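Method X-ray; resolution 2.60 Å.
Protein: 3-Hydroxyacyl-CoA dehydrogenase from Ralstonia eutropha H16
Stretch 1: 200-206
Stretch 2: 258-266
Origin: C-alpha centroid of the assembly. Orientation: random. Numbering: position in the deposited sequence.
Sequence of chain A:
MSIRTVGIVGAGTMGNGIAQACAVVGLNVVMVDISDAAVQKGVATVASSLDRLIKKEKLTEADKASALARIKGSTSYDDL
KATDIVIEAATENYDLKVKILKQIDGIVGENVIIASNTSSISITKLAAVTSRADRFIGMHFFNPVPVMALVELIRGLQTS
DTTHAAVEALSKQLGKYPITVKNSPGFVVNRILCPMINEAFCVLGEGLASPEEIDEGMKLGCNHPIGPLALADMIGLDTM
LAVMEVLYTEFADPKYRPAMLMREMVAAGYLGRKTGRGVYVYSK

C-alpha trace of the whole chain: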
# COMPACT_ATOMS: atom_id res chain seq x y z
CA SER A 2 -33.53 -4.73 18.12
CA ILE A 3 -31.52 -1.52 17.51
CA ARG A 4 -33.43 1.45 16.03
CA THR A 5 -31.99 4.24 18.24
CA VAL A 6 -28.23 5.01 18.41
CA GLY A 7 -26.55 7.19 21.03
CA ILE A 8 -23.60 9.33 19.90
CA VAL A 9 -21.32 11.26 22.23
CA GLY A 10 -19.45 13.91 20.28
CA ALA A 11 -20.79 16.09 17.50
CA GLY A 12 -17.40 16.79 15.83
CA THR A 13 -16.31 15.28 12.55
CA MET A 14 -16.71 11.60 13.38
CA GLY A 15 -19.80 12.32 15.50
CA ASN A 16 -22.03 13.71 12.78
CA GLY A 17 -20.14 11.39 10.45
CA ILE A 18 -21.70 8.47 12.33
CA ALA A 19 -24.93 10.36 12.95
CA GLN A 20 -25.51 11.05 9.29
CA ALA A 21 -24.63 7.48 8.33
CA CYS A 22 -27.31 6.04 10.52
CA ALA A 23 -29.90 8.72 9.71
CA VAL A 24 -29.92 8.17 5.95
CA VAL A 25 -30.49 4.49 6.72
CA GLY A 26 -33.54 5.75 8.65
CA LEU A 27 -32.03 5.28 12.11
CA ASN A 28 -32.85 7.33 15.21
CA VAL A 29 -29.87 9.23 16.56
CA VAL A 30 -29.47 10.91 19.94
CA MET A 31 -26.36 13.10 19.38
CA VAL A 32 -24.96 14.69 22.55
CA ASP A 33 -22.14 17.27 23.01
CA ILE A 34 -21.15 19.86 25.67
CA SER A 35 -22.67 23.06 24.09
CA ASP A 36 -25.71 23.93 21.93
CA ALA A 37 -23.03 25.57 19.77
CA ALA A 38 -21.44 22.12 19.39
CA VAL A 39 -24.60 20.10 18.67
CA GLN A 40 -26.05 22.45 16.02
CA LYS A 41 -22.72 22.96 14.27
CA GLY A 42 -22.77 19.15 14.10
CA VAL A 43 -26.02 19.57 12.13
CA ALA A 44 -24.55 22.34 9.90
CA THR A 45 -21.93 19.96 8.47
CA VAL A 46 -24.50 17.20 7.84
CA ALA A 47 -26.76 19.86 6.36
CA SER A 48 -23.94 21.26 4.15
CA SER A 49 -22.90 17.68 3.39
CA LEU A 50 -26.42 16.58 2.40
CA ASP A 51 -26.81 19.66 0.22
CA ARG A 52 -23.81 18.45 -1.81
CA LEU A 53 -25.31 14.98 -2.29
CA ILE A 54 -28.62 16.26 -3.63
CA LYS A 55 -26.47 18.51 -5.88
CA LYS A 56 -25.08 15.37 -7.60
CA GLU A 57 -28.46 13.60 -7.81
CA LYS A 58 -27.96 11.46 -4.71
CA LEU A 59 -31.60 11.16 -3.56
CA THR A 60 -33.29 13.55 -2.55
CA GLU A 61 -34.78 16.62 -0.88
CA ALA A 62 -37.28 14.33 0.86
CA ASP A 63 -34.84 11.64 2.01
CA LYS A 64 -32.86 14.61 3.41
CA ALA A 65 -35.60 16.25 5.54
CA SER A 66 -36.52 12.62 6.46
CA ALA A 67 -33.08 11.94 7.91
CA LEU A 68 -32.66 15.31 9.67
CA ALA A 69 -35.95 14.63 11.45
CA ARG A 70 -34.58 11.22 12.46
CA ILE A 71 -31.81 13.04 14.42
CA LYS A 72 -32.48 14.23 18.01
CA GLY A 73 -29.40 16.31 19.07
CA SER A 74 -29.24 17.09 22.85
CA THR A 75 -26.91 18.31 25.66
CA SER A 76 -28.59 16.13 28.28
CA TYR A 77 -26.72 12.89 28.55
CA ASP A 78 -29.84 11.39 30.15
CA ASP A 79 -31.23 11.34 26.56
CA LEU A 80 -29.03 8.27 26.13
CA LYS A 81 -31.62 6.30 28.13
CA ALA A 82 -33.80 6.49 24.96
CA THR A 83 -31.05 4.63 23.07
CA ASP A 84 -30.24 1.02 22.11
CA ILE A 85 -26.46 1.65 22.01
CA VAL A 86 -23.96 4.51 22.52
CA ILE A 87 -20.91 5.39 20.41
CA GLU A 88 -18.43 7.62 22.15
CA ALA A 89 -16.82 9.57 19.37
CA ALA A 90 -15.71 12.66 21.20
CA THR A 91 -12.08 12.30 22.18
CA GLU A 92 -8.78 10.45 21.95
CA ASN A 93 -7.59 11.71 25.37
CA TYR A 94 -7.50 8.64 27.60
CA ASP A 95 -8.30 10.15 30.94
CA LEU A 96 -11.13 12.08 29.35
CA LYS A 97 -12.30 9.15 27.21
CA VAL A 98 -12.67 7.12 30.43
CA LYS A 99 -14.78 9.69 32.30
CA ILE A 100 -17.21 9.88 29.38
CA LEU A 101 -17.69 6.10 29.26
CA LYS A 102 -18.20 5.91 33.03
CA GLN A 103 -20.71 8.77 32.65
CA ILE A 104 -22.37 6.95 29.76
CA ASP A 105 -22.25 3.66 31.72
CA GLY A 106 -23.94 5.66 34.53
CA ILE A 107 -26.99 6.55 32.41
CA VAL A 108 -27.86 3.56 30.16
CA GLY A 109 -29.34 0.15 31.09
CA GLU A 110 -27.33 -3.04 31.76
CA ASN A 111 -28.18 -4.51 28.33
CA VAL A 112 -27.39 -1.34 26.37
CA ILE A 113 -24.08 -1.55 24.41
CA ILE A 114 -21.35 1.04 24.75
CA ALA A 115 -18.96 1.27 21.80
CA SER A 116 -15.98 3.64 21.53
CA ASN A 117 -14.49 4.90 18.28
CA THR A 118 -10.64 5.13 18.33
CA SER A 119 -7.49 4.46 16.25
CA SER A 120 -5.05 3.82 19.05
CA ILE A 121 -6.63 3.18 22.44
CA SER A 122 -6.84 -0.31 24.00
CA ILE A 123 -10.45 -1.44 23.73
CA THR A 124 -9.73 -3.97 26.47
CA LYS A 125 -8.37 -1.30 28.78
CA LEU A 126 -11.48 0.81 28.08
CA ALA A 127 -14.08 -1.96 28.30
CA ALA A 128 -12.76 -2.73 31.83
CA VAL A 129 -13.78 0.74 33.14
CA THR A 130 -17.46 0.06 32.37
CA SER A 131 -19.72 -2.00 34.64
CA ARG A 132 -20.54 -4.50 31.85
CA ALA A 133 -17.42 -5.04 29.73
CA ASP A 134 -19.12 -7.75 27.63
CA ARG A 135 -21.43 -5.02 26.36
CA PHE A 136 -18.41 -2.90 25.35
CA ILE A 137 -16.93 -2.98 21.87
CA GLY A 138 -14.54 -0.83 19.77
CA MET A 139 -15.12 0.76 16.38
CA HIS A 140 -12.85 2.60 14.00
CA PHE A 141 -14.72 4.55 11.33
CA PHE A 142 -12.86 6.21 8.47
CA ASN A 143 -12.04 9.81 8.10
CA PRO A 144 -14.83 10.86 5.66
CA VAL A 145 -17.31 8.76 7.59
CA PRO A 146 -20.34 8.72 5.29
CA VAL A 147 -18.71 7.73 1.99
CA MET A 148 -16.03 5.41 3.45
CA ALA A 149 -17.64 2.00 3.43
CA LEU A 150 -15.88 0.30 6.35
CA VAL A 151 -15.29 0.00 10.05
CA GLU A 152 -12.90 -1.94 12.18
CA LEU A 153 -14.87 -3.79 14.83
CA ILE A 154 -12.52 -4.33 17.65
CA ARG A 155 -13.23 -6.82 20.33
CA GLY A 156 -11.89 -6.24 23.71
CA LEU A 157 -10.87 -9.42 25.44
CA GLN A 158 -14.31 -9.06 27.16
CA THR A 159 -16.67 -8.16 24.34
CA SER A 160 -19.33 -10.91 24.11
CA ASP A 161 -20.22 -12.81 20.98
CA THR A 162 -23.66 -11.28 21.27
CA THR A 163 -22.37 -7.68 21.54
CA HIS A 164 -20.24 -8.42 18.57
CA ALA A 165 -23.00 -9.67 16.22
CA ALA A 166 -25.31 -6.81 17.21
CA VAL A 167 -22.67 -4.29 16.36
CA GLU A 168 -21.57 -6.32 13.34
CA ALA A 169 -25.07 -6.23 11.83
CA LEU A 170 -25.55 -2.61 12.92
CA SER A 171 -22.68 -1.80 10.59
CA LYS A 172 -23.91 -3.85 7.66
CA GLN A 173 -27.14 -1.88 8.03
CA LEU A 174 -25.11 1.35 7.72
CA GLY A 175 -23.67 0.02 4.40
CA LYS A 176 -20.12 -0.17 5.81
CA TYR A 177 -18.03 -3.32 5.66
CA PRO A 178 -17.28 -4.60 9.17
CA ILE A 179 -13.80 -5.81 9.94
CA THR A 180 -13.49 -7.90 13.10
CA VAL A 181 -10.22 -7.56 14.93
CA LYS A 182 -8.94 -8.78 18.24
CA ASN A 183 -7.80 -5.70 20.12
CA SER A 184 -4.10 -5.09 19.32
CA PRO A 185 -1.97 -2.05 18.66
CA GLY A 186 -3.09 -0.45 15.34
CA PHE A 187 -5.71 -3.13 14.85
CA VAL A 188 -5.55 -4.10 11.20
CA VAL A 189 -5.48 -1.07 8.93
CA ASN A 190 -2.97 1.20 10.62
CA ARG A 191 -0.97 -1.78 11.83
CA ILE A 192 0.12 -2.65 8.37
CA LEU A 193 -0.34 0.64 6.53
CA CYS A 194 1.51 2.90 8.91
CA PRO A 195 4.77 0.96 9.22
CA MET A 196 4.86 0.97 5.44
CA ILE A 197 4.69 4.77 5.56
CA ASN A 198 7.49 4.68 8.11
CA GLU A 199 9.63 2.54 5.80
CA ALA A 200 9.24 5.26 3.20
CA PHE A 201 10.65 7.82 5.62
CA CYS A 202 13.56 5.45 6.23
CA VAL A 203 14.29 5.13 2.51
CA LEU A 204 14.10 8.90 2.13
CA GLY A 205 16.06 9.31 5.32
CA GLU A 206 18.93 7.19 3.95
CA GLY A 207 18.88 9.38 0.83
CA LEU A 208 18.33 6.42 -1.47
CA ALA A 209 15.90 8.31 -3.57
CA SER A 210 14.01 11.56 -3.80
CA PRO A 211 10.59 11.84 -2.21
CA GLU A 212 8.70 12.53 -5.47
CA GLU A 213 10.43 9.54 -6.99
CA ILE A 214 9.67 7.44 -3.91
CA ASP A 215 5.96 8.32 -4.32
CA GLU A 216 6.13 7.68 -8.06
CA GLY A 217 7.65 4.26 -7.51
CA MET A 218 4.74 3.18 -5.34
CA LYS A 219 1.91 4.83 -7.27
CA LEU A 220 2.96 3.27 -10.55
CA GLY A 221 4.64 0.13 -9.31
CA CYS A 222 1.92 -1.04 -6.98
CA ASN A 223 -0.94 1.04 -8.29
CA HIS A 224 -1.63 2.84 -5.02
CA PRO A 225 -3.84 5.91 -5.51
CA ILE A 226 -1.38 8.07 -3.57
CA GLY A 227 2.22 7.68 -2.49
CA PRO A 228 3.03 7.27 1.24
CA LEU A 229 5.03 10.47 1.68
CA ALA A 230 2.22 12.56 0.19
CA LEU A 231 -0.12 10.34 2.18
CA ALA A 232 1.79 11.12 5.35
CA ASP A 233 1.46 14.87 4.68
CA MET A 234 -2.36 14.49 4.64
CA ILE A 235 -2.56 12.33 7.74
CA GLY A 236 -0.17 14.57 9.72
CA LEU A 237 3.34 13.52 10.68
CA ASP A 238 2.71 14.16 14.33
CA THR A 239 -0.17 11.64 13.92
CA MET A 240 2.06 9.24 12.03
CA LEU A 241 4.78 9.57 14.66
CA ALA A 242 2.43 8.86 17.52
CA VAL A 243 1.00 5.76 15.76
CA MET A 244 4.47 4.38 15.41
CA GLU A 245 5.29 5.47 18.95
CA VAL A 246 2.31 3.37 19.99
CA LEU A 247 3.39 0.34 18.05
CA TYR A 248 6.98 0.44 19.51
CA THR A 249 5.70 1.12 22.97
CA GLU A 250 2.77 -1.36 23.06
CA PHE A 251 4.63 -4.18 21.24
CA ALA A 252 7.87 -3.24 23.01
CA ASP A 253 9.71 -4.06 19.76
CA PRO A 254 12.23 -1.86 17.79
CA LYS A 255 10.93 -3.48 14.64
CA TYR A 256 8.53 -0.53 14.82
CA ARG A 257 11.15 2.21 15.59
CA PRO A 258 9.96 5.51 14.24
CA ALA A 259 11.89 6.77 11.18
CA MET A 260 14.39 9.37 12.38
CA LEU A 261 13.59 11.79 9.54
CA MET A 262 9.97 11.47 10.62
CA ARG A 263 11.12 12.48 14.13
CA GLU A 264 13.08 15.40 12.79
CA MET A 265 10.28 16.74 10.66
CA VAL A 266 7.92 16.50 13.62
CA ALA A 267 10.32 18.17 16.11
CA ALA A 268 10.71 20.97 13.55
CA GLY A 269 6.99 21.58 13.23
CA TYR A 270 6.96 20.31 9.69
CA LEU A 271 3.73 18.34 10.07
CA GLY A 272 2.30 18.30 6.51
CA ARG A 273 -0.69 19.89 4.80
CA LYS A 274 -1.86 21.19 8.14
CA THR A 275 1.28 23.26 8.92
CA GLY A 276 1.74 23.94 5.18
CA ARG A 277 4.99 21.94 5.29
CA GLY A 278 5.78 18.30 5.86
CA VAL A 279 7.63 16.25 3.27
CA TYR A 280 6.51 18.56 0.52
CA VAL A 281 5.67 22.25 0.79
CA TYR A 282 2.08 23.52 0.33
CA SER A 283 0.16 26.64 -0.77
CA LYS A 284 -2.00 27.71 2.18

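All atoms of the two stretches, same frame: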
# COMPACT_ATOMS: atom_id res chain seq x y z
N ALA A 200 9.00 4.20 4.16
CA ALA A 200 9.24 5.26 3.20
C ALA A 200 10.13 6.32 3.81
O ALA A 200 11.12 6.70 3.19
CB ALA A 200 7.96 5.89 2.72
N PHE A 201 9.82 6.78 5.02
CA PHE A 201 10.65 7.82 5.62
C PHE A 201 12.08 7.31 5.77
O PHE A 201 13.04 8.06 5.52
CB PHE A 201 10.08 8.36 6.94
CG PHE A 201 9.06 9.42 6.74
CD1 PHE A 201 7.78 9.09 6.32
CD2 PHE A 201 9.38 10.74 6.91
CE1 PHE A 201 6.81 10.08 6.11
CE2 PHE A 201 8.44 11.75 6.69
CZ PHE A 201 7.15 11.42 6.30
N CYS A 202 12.23 6.03 6.13
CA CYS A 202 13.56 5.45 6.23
C CYS A 202 14.33 5.54 4.92
O CYS A 202 15.49 5.97 4.89
CB CYS A 202 13.51 4.01 6.70
SG CYS A 202 12.68 3.82 8.29
N VAL A 203 13.68 5.13 3.83
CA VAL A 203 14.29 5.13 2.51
C VAL A 203 14.72 6.55 2.20
O VAL A 203 15.87 6.78 1.82
CB VAL A 203 13.31 4.62 1.43
CG1 VAL A 203 13.77 5.01 0.05
CG2 VAL A 203 13.15 3.11 1.51
N LEU A 204 13.81 7.49 2.38
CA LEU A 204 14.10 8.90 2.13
C LEU A 204 15.22 9.34 3.07
O LEU A 204 16.20 9.94 2.66
CB LEU A 204 12.86 9.76 2.39
CG LEU A 204 13.09 11.27 2.39
CD1 LEU A 204 13.55 11.69 1.02
CD2 LEU A 204 11.84 12.03 2.75
N GLY A 205 15.06 9.00 4.33
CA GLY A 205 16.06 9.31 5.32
C GLY A 205 17.46 8.88 4.96
O GLY A 205 18.42 9.56 5.30
N GLU A 206 17.60 7.74 4.28
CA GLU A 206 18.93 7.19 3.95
C GLU A 206 19.40 7.76 2.61
O GLU A 206 20.38 7.26 2.02
CB GLU A 206 18.88 5.67 3.87
CG GLU A 206 18.46 4.97 5.16
CD GLU A 206 17.66 3.67 4.96
OE1 GLU A 206 17.64 3.10 3.83
OE2 GLU A 206 17.04 3.22 5.95
N PRO A 258 10.21 4.42 15.20
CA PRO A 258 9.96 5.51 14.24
C PRO A 258 11.17 5.89 13.37
O PRO A 258 12.33 5.87 13.83
CB PRO A 258 9.56 6.72 15.14
CG PRO A 258 9.44 6.15 16.51
CD PRO A 258 9.50 4.65 16.45
N ALA A 259 10.87 6.27 12.12
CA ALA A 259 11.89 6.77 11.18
C ALA A 259 12.44 8.09 11.68
O ALA A 259 11.65 8.99 11.99
CB ALA A 259 11.31 6.94 9.78
N MET A 260 13.76 8.19 11.80
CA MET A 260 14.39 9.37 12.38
C MET A 260 14.03 10.66 11.65
O MET A 260 13.77 11.68 12.29
CB MET A 260 15.91 9.22 12.41
CG MET A 260 16.44 8.21 13.39
SD MET A 260 16.06 8.58 15.12
CE MET A 260 14.65 7.52 15.33
N LEU A 261 14.00 10.62 10.32
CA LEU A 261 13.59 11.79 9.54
C LEU A 261 12.17 12.15 9.93
O LEU A 261 11.85 13.31 10.09
CB LEU A 261 13.71 11.54 8.05
CG LEU A 261 13.52 12.72 7.08
CD1 LEU A 261 14.39 13.96 7.34
CD2 LEU A 261 13.75 12.26 5.64
N MET A 262 11.32 11.17 10.14
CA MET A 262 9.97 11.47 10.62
C MET A 262 10.03 12.18 11.98
O MET A 262 9.24 13.09 12.21
CB MET A 262 9.08 10.23 10.69
CG MET A 262 7.64 10.53 11.11
SD MET A 262 6.62 9.05 11.43
CE MET A 262 6.51 8.38 9.77
N ARG A 263 10.94 11.77 12.86
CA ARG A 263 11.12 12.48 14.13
C ARG A 263 11.61 13.91 13.96
O ARG A 263 11.22 14.81 14.70
CB ARG A 263 12.14 11.81 14.99
CG ARG A 263 11.71 10.51 15.63
CD ARG A 263 12.61 10.27 16.82
NE ARG A 263 12.63 8.89 17.26
CZ ARG A 263 11.71 8.34 18.04
NH1 ARG A 263 10.67 9.05 18.47
NH2 ARG A 263 11.85 7.05 18.41
N GLU A 264 12.51 14.11 13.01
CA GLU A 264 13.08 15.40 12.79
C GLU A 264 12.05 16.37 12.21
O GLU A 264 11.94 17.54 12.63
CB GLU A 264 14.30 15.25 11.88
CG GLU A 264 15.51 14.76 12.64
CD GLU A 264 16.08 15.84 13.55
OE1 GLU A 264 16.51 16.89 13.03
OE2 GLU A 264 16.09 15.61 14.78
N MET A 265 11.29 15.90 11.24
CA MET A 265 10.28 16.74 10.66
C MET A 265 9.26 17.14 11.73
O MET A 265 8.87 18.32 11.83
CB MET A 265 9.63 16.01 9.50
CG MET A 265 10.65 15.71 8.41
SD MET A 265 9.77 15.34 6.90
CE MET A 265 11.10 15.30 5.70
N VAL A 266 8.86 16.18 12.55
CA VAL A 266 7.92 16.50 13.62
C VAL A 266 8.48 17.48 14.66
O VAL A 266 7.87 18.51 14.90
CB VAL A 266 7.38 15.24 14.28
CG1 VAL A 266 6.83 15.55 15.68
CG2 VAL A 266 6.31 14.63 13.36

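Two helices, 200-205 and 260-266, cross at right angles with their axes 8.6 Å apart, and apolar packing alone joins them: no hydrogen bond passes between the stretches, and each helix has backbone hydrogen bonds of its own, such as Met265 N to Leu261 O, 2.9 Å.

Phe201 is the centre of the contact. Its CA-to-CB bond points toward the second stretch, and with chi1 in the m well the ring meets Met262 and Met265, while Ala259 packs against Phe201 CB. Met262 sets its methyl over one face: CE is 3.7 Å from Phe201 CD1 and 4.2 Å from the ring centroid, a CH-pi contact. Met265 meets the same ring at its edge, its SD 3.8 Å from Phe201 CE2. Phenylalanine suits this buried site because its flat, apolar ring offers both a face and an edge and needs no hydrogen-bond partner. Methionine suits both places, because a long, unbranched thioether can lay a methyl on an aromatic face or bring a polarizable sulfur to the ring's rim without requiring a polar partner.

Leu261, partly exposed, covers the next largest area. Its CA-to-CB bond also points toward the first helix, and its CD2 lies 3.5 Å from Leu204 CG, branched aliphatic groups filling the space between the crossing backbones. The same CD2 comes within 3.7 Å of Gly205 N. Glycine carries no side chain here; an ideal CB would lie 3.7 Å from Leu261 CB but only 2.9 Å from Phe201 O, a clash within its own helix. Gly205 N donates a short 2.5 Å hydrogen bond to this same Phe201 O.

Ala259, buried at the N-cap position of the second helix, is the third main contributor. Its small methyl allows close approach: Ala259 CB is 3.4 Å from Phe201 CB and 3.7 Å from Cys202 SG, while the CA atoms of Cys202 and Ala259 are just 5.4 Å apart. In all, 351 Å² is buried, counting both sides, with Phe201 alone contributing 104 Å²; Met262 is buried too.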